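Local coordinates for monosaccharide ABC transporter substrate-binding protein, CUT2 family (Bradyrhizobium sp., PDB 4YHS) that probably captures a sugar or related small solute outside the inner membrane and delivers it to an ABC importer of the CUT2 family, at residues Val63-Lys69 against Leu93-Tyr99; Ala252-Glu256 against Thr279-Tyr283. All coordinates share one frame; numbering follows the deposited sequence.

Contact 1: residues Val63-Lys69 against Leu93-Tyr99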
loop_
_atom_site.group_PDB
_atom_site.type_symbol
_atom_site.label_atom_id
_atom_site.label_comp_id
_atom_site.label_asym_id
_atom_site.label_seq_id
_atom_site.Cartn_x
_atom_site.Cartn_y
_atom_site.Cartn_z
ATOM N N VAL A 63 -5.401 14.769 -10.550
ATOM C CA VAL A 63 -5.227 13.595 -9.697
ATOM C C VAL A 63 -6.598 13.231 -9.129
ATOM O O VAL A 63 -7.223 14.039 -8.451
ATOM C CB VAL A 63 -4.209 13.830 -8.554
ATOM C CG1 VAL A 63 -3.942 12.504 -7.807
ATOM C CG2 VAL A 63 -2.918 14.381 -9.127
ATOM N N SER A 64 -7.034 12.000 -9.402
ATOM C CA SER A 64 -8.353 11.494 -8.984
ATOM C C SER A 64 -8.221 10.371 -7.953
ATOM O O SER A 64 -7.627 9.317 -8.229
ATOM C CB SER A 64 -9.122 11.013 -10.222
ATOM O OG SER A 64 -10.291 10.283 -9.892
ATOM N N PHE A 65 -8.718 10.642 -6.748
ATOM C CA PHE A 65 -8.638 9.725 -5.616
ATOM C C PHE A 65 -9.991 9.085 -5.379
ATOM O O PHE A 65 -11.029 9.688 -5.692
ATOM C CB PHE A 65 -8.230 10.466 -4.348
ATOM C CG PHE A 65 -6.733 10.536 -4.097
ATOM C CD1 PHE A 65 -5.819 10.419 -5.104
ATOM C CD2 PHE A 65 -6.271 10.733 -2.791
ATOM C CE1 PHE A 65 -4.429 10.492 -4.807
ATOM C CE2 PHE A 65 -4.936 10.812 -2.500
ATOM C CZ PHE A 65 -4.014 10.691 -3.478
ATOM N N PRO A 66 -10.001 7.864 -4.832
ATOM C CA PRO A 66 -11.274 7.223 -4.473
ATOM C C PRO A 66 -12.004 7.951 -3.338
ATOM O O PRO A 66 -13.245 7.966 -3.301
ATOM C CB PRO A 66 -10.842 5.822 -4.034
ATOM C CG PRO A 66 -9.425 5.992 -3.576
ATOM C CD PRO A 66 -8.840 7.043 -4.467
ATOM N N HIS A 67 -11.228 8.559 -2.442
ATOM C CA HIS A 67 -11.729 9.203 -1.229
ATOM C C HIS A 67 -10.526 9.803 -0.494
ATOM O O HIS A 67 -9.380 9.636 -0.925
ATOM C CB HIS A 67 -12.481 8.210 -0.340
ATOM C CG HIS A 67 -11.628 7.109 0.226
ATOM N ND1 HIS A 67 -10.694 7.316 1.220
ATOM C CD2 HIS A 67 -11.582 5.785 -0.065
ATOM C CE1 HIS A 67 -10.107 6.165 1.519
ATOM N NE2 HIS A 67 -10.636 5.221 0.759
HETATM N N MSE A 68 -10.783 10.461 0.628
HETATM C CA MSE A 68 -9.729 10.999 1.501
HETATM C C MSE A 68 -10.126 10.713 2.930
HETATM O O MSE A 68 -10.058 11.584 3.808
HETATM C CB MSE A 68 -9.546 12.514 1.283
HETATM C CG MSE A 68 -8.333 13.105 1.940
HETATM SE SE MSE A 68 -6.768 12.564 0.895
HETATM C CE MSE A 68 -7.031 13.678 -0.691
ATOM N N LYS A 69 -10.567 9.488 3.153
ATOM C CA LYS A 69 -11.174 9.088 4.430
ATOM C C LYS A 69 -10.234 8.448 5.434
ATOM O O LYS A 69 -10.585 8.331 6.612
ATOM C CB LYS A 69 -12.333 8.115 4.172
ATOM C CG LYS A 69 -13.502 8.805 3.525
ATOM C CD LYS A 69 -14.463 7.833 2.814
ATOM C CE LYS A 69 -15.379 7.202 3.784
ATOM N NZ LYS A 69 -16.119 6.048 3.178
ATOM N N LEU A 93 -6.170 18.089 -7.356
ATOM C CA LEU A 93 -6.613 16.789 -6.856
ATOM C C LEU A 93 -8.085 16.850 -6.498
ATOM O O LEU A 93 -8.535 17.833 -5.899
ATOM C CB LEU A 93 -5.808 16.351 -5.637
ATOM C CG LEU A 93 -6.056 14.921 -5.116
ATOM C CD1 LEU A 93 -4.776 14.346 -4.541
ATOM C CD2 LEU A 93 -7.166 14.891 -4.043
ATOM N N VAL A 94 -8.819 15.827 -6.938
ATOM C CA VAL A 94 -10.230 15.640 -6.642
ATOM C C VAL A 94 -10.411 14.239 -6.026
ATOM O O VAL A 94 -9.614 13.328 -6.287
ATOM C CB VAL A 94 -11.104 15.825 -7.918
ATOM C CG1 VAL A 94 -10.967 17.272 -8.410
ATOM C CG2 VAL A 94 -10.705 14.841 -9.017
ATOM N N GLU A 95 -11.401 14.083 -5.144
ATOM C CA GLU A 95 -11.676 12.777 -4.520
ATOM C C GLU A 95 -13.189 12.509 -4.515
ATOM O O GLU A 95 -14.001 13.427 -4.297
ATOM C CB GLU A 95 -11.092 12.716 -3.113
ATOM C CG GLU A 95 -11.633 13.759 -2.174
ATOM C CD GLU A 95 -12.866 13.326 -1.449
ATOM O OE1 GLU A 95 -13.494 14.227 -0.887
ATOM O OE2 GLU A 95 -13.211 12.102 -1.423
ATOM N N ALA A 96 -13.558 11.247 -4.757
ATOM C CA ALA A 96 -14.945 10.925 -5.101
ATOM C C ALA A 96 -15.817 10.647 -3.888
ATOM O O ALA A 96 -17.025 10.494 -4.026
ATOM C CB ALA A 96 -14.997 9.745 -6.038
ATOM N N GLY A 97 -15.210 10.612 -2.716
ATOM C CA GLY A 97 -15.946 10.459 -1.483
ATOM C C GLY A 97 -16.201 9.039 -0.999
ATOM O O GLY A 97 -16.831 8.856 0.026
ATOM N N GLY A 98 -15.663 8.032 -1.672
ATOM C CA GLY A 98 -15.856 6.672 -1.198
ATOM C C GLY A 98 -15.832 5.647 -2.304
ATOM O O GLY A 98 -16.058 5.978 -3.466
ATOM N N TYR A 99 -15.562 4.398 -1.944
ATOM C CA TYR A 99 -15.519 3.329 -2.934
ATOM C C TYR A 99 -16.901 2.950 -3.484
ATOM O O TYR A 99 -17.003 2.152 -4.418
ATOM C CB TYR A 99 -14.808 2.108 -2.344
ATOM C CG TYR A 99 -13.292 2.180 -2.453
ATOM C CD1 TYR A 99 -12.668 2.129 -3.692
ATOM C CD2 TYR A 99 -12.497 2.296 -1.324
ATOM C CE1 TYR A 99 -11.286 2.209 -3.801
ATOM C CE2 TYR A 99 -11.096 2.367 -1.416
ATOM C CZ TYR A 99 -10.509 2.325 -2.667
ATOM O OH TYR A 99 -9.157 2.408 -2.811
HETATM O O HOH W 1 -13.503 11.104 1.092
HETATM O O HOH W 2 -18.083 7.494 1.884
#
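Val63-Phe65 and Leu93-Glu95 run as neighbouring parallel strands, their axes 4.7 Å apart at closest approach and 20° from exact alignment, with Val63 O accepting from Val94 N and Phe65 N donating to Val94 O, then Ala96 N bonding to Phe65 O as the strands end. Beyond them the loops stay joined, because Pro66 O takes the N-H of Gly98 at 2.9 Å.

On the face carrying Val63, Phe65 and Leu93, one methyl does most of the work: Leu93 CD1 sits over the centre of the Phe65 ring, 3.9 Å from its centroid, and also meets Val63 CG1. The other methyl, CD2, touches CE of selenomethionine Met68 at 3.6 Å. Glu95 bends toward the loop, its CG wedged between backbone N and carbonyl carbon (chi1 60°), which brings OE2 3.3 Å from His67 CA; a water carries the link on from OE2 to Met68 N. Pro66 CB lies over a face of the Tyr99 ring toward its rim, 3.6 Å from CE1. Tyr99 CD2 lies at the edge of the His67 ring, but the two rings meet obliquely, planes 80° apart, in no regular stack or T-shape. Tyr99 OH is held by Asn149, near a bound Bis-Tris molecule.

Helix 71-87 links these strands in a right-handed beta-alpha-beta crossover, and the loops at their C-terminal ends reach toward the ligand cleft, as in other periplasmic binding proteins.

Contact 2: residues Ala252-Glu256 against Thr279-Tyr283; sequences AVTAE and TPGVY
Glu256 reaches across from its helix to Thr279, and its OE1 accepts the hydroxyl hydrogen of Thr279 OG1 at 2.7 Å. The two side chains approach from opposite directions, and the hydroxyl meets the carboxylate from above its plane, 51° out of it. Beside this bond, OE2 rests 3.4 Å from Gly281 CA, on the side where a side chain at that position would point; even a CB there would collide with the carboxylate, so the glycine gives Glu256 its place.

Next to the polar pair the contact turns apolar. Ala252 CB touches two methyls at once, 3.4 Å from Thr279 CG2 and 3.5 Å from Val282 CG2, both tighter than ordinary carbon contacts. Val282 CG2 also lies against Glu256 CG.

What fixes the hydroxyl is the start of the next helix. With OG1 set between its own backbone N and carbonyl carbon (chi1 64°), Thr279 turns the oxygen back over the first turn, where it accepts from Val282 N at 3.0 Å in a nearly straight bond. OG1 thus donates to Glu256 and accepts from the helix. A water adds a second path, taking the N-H of Gly281 and donating to OE1 in a longer bond. The acid lies close to these N-terminal amides, which would probably favour its charged form.

Were Glu256 replaced by an alanine, the Thr279 hydroxyl would probably lose this acceptor, and the water its bond to OE1.

Farther out, Ala255 and Val282 both rest on Ala275 of strand 272-275, and a bound Bis-Tris lies near Thr279. The centre of the contact is a threonine N-cap, bridged to the first turn of the preceding helix on what is probably the cleft side of an alpha/beta lobe.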
loop_
_atom_site.group_PDB
_atom_site.type_symbol
_atom_site.label_atom_id
_atom_site.label_comp_id
_atom_site.label_asym_id
_atom_site.label_seq_id
_atom_site.Cartn_x
_atom_site.Cartn_y
_atom_site.Cartn_z
ATOM N N ALA A 252 -4.172 -4.903 9.736
ATOM C CA ALA A 252 -3.772 -3.862 10.683
ATOM C C ALA A 252 -4.850 -3.663 11.730
ATOM O O ALA A 252 -4.560 -3.451 12.906
ATOM C CB ALA A 252 -3.488 -2.548 9.942
ATOM N N VAL A 253 -6.108 -3.733 11.312
ATOM C CA VAL A 253 -7.224 -3.630 12.246
ATOM C C VAL A 253 -7.118 -4.706 13.344
ATOM O O VAL A 253 -7.370 -4.457 14.534
ATOM C CB VAL A 253 -8.569 -3.756 11.503
ATOM C CG1 VAL A 253 -9.736 -3.769 12.487
ATOM C CG2 VAL A 253 -8.697 -2.601 10.519
ATOM N N THR A 254 -6.773 -5.917 12.920
ATOM C CA THR A 254 -6.615 -7.051 13.822
ATOM C C THR A 254 -5.489 -6.809 14.838
ATOM O O THR A 254 -5.652 -7.005 16.057
ATOM C CB THR A 254 -6.268 -8.340 13.044
ATOM O OG1 THR A 254 -7.137 -8.504 11.913
ATOM C CG2 THR A 254 -6.413 -9.541 13.945
ATOM N N ALA A 255 -4.340 -6.392 14.330
ATOM C CA ALA A 255 -3.162 -6.149 15.198
ATOM C C ALA A 255 -3.450 -5.013 16.168
ATOM O O ALA A 255 -3.118 -5.118 17.347
ATOM C CB ALA A 255 -1.967 -5.821 14.377
ATOM N N GLU A 256 -4.065 -3.934 15.685
ATOM C CA GLU A 256 -4.381 -2.826 16.592
ATOM C C GLU A 256 -5.368 -3.239 17.667
ATOM O O GLU A 256 -5.171 -2.925 18.844
ATOM C CB GLU A 256 -4.918 -1.624 15.830
ATOM C CG GLU A 256 -3.938 -1.043 14.841
ATOM C CD GLU A 256 -4.538 0.119 14.043
ATOM O OE1 GLU A 256 -4.461 0.115 12.788
ATOM O OE2 GLU A 256 -5.082 1.028 14.693
ATOM N N THR A 279 -0.404 1.137 9.059
ATOM C CA THR A 279 -1.357 2.197 9.453
ATOM C C THR A 279 -0.708 2.998 10.566
ATOM O O THR A 279 0.243 2.517 11.173
ATOM C CB THR A 279 -2.657 1.666 9.996
ATOM O OG1 THR A 279 -2.386 0.948 11.197
ATOM C CG2 THR A 279 -3.379 0.765 8.986
ATOM N N PRO A 280 -1.226 4.202 10.860
ATOM C CA PRO A 280 -0.651 4.917 12.006
ATOM C C PRO A 280 -0.756 4.134 13.330
ATOM O O PRO A 280 0.186 4.190 14.132
ATOM C CB PRO A 280 -1.467 6.219 12.041
ATOM C CG PRO A 280 -1.819 6.453 10.607
ATOM C CD PRO A 280 -2.136 5.060 10.083
ATOM N N GLY A 281 -1.857 3.430 13.550
ATOM C CA GLY A 281 -2.047 2.650 14.765
ATOM C C GLY A 281 -1.025 1.521 14.872
ATOM O O GLY A 281 -0.459 1.268 15.930
ATOM N N VAL A 282 -0.759 0.846 13.760
ATOM C CA VAL A 282 0.261 -0.196 13.755
ATOM C C VAL A 282 1.661 0.401 14.002
ATOM O O VAL A 282 2.446 -0.118 14.799
ATOM C CB VAL A 282 0.241 -0.979 12.444
ATOM C CG1 VAL A 282 1.482 -1.931 12.317
ATOM C CG2 VAL A 282 -1.060 -1.776 12.338
ATOM N N TYR A 283 1.937 1.538 13.380
ATOM C CA TYR A 283 3.215 2.245 13.543
ATOM C C TYR A 283 3.439 2.589 15.020
ATOM O O TYR A 283 4.505 2.331 15.576
ATOM C CB TYR A 283 3.201 3.494 12.645
ATOM C CG TYR A 283 4.504 4.262 12.531
ATOM C CD1 TYR A 283 5.455 3.930 11.577
ATOM C CD2 TYR A 283 4.764 5.328 13.355
ATOM C CE1 TYR A 283 6.652 4.656 11.476
ATOM C CE2 TYR A 283 5.931 6.047 13.249
ATOM C CZ TYR A 283 6.857 5.720 12.299
ATOM O OH TYR A 283 8.029 6.444 12.243
HETATM O O HOH W 3 -4.454 3.380 12.418
#

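In the fold
Contact 1 and contact 2 belong to different sheets of the two-lobed binding-protein fold: strands 60-65 and 90-95 lie in the mixed sheet, whereas helices 252-264 and 280-287 accompany the four-stranded parallel one. Their centres are about 22 Å apart and they do not touch. Contact 1 is the larger; it runs from a mostly buried strand pair to exposed loop residues and depends on backbone bonds and apolar or aromatic packing. Contact 2 is smaller, with no fully exposed residue among those that touch, and joins helix starts through a carboxylate, a hydroxyl and closely set methyls. Each has a side chain near a bound Bis-Tris, consistent with both bordering the pocket between the lobes.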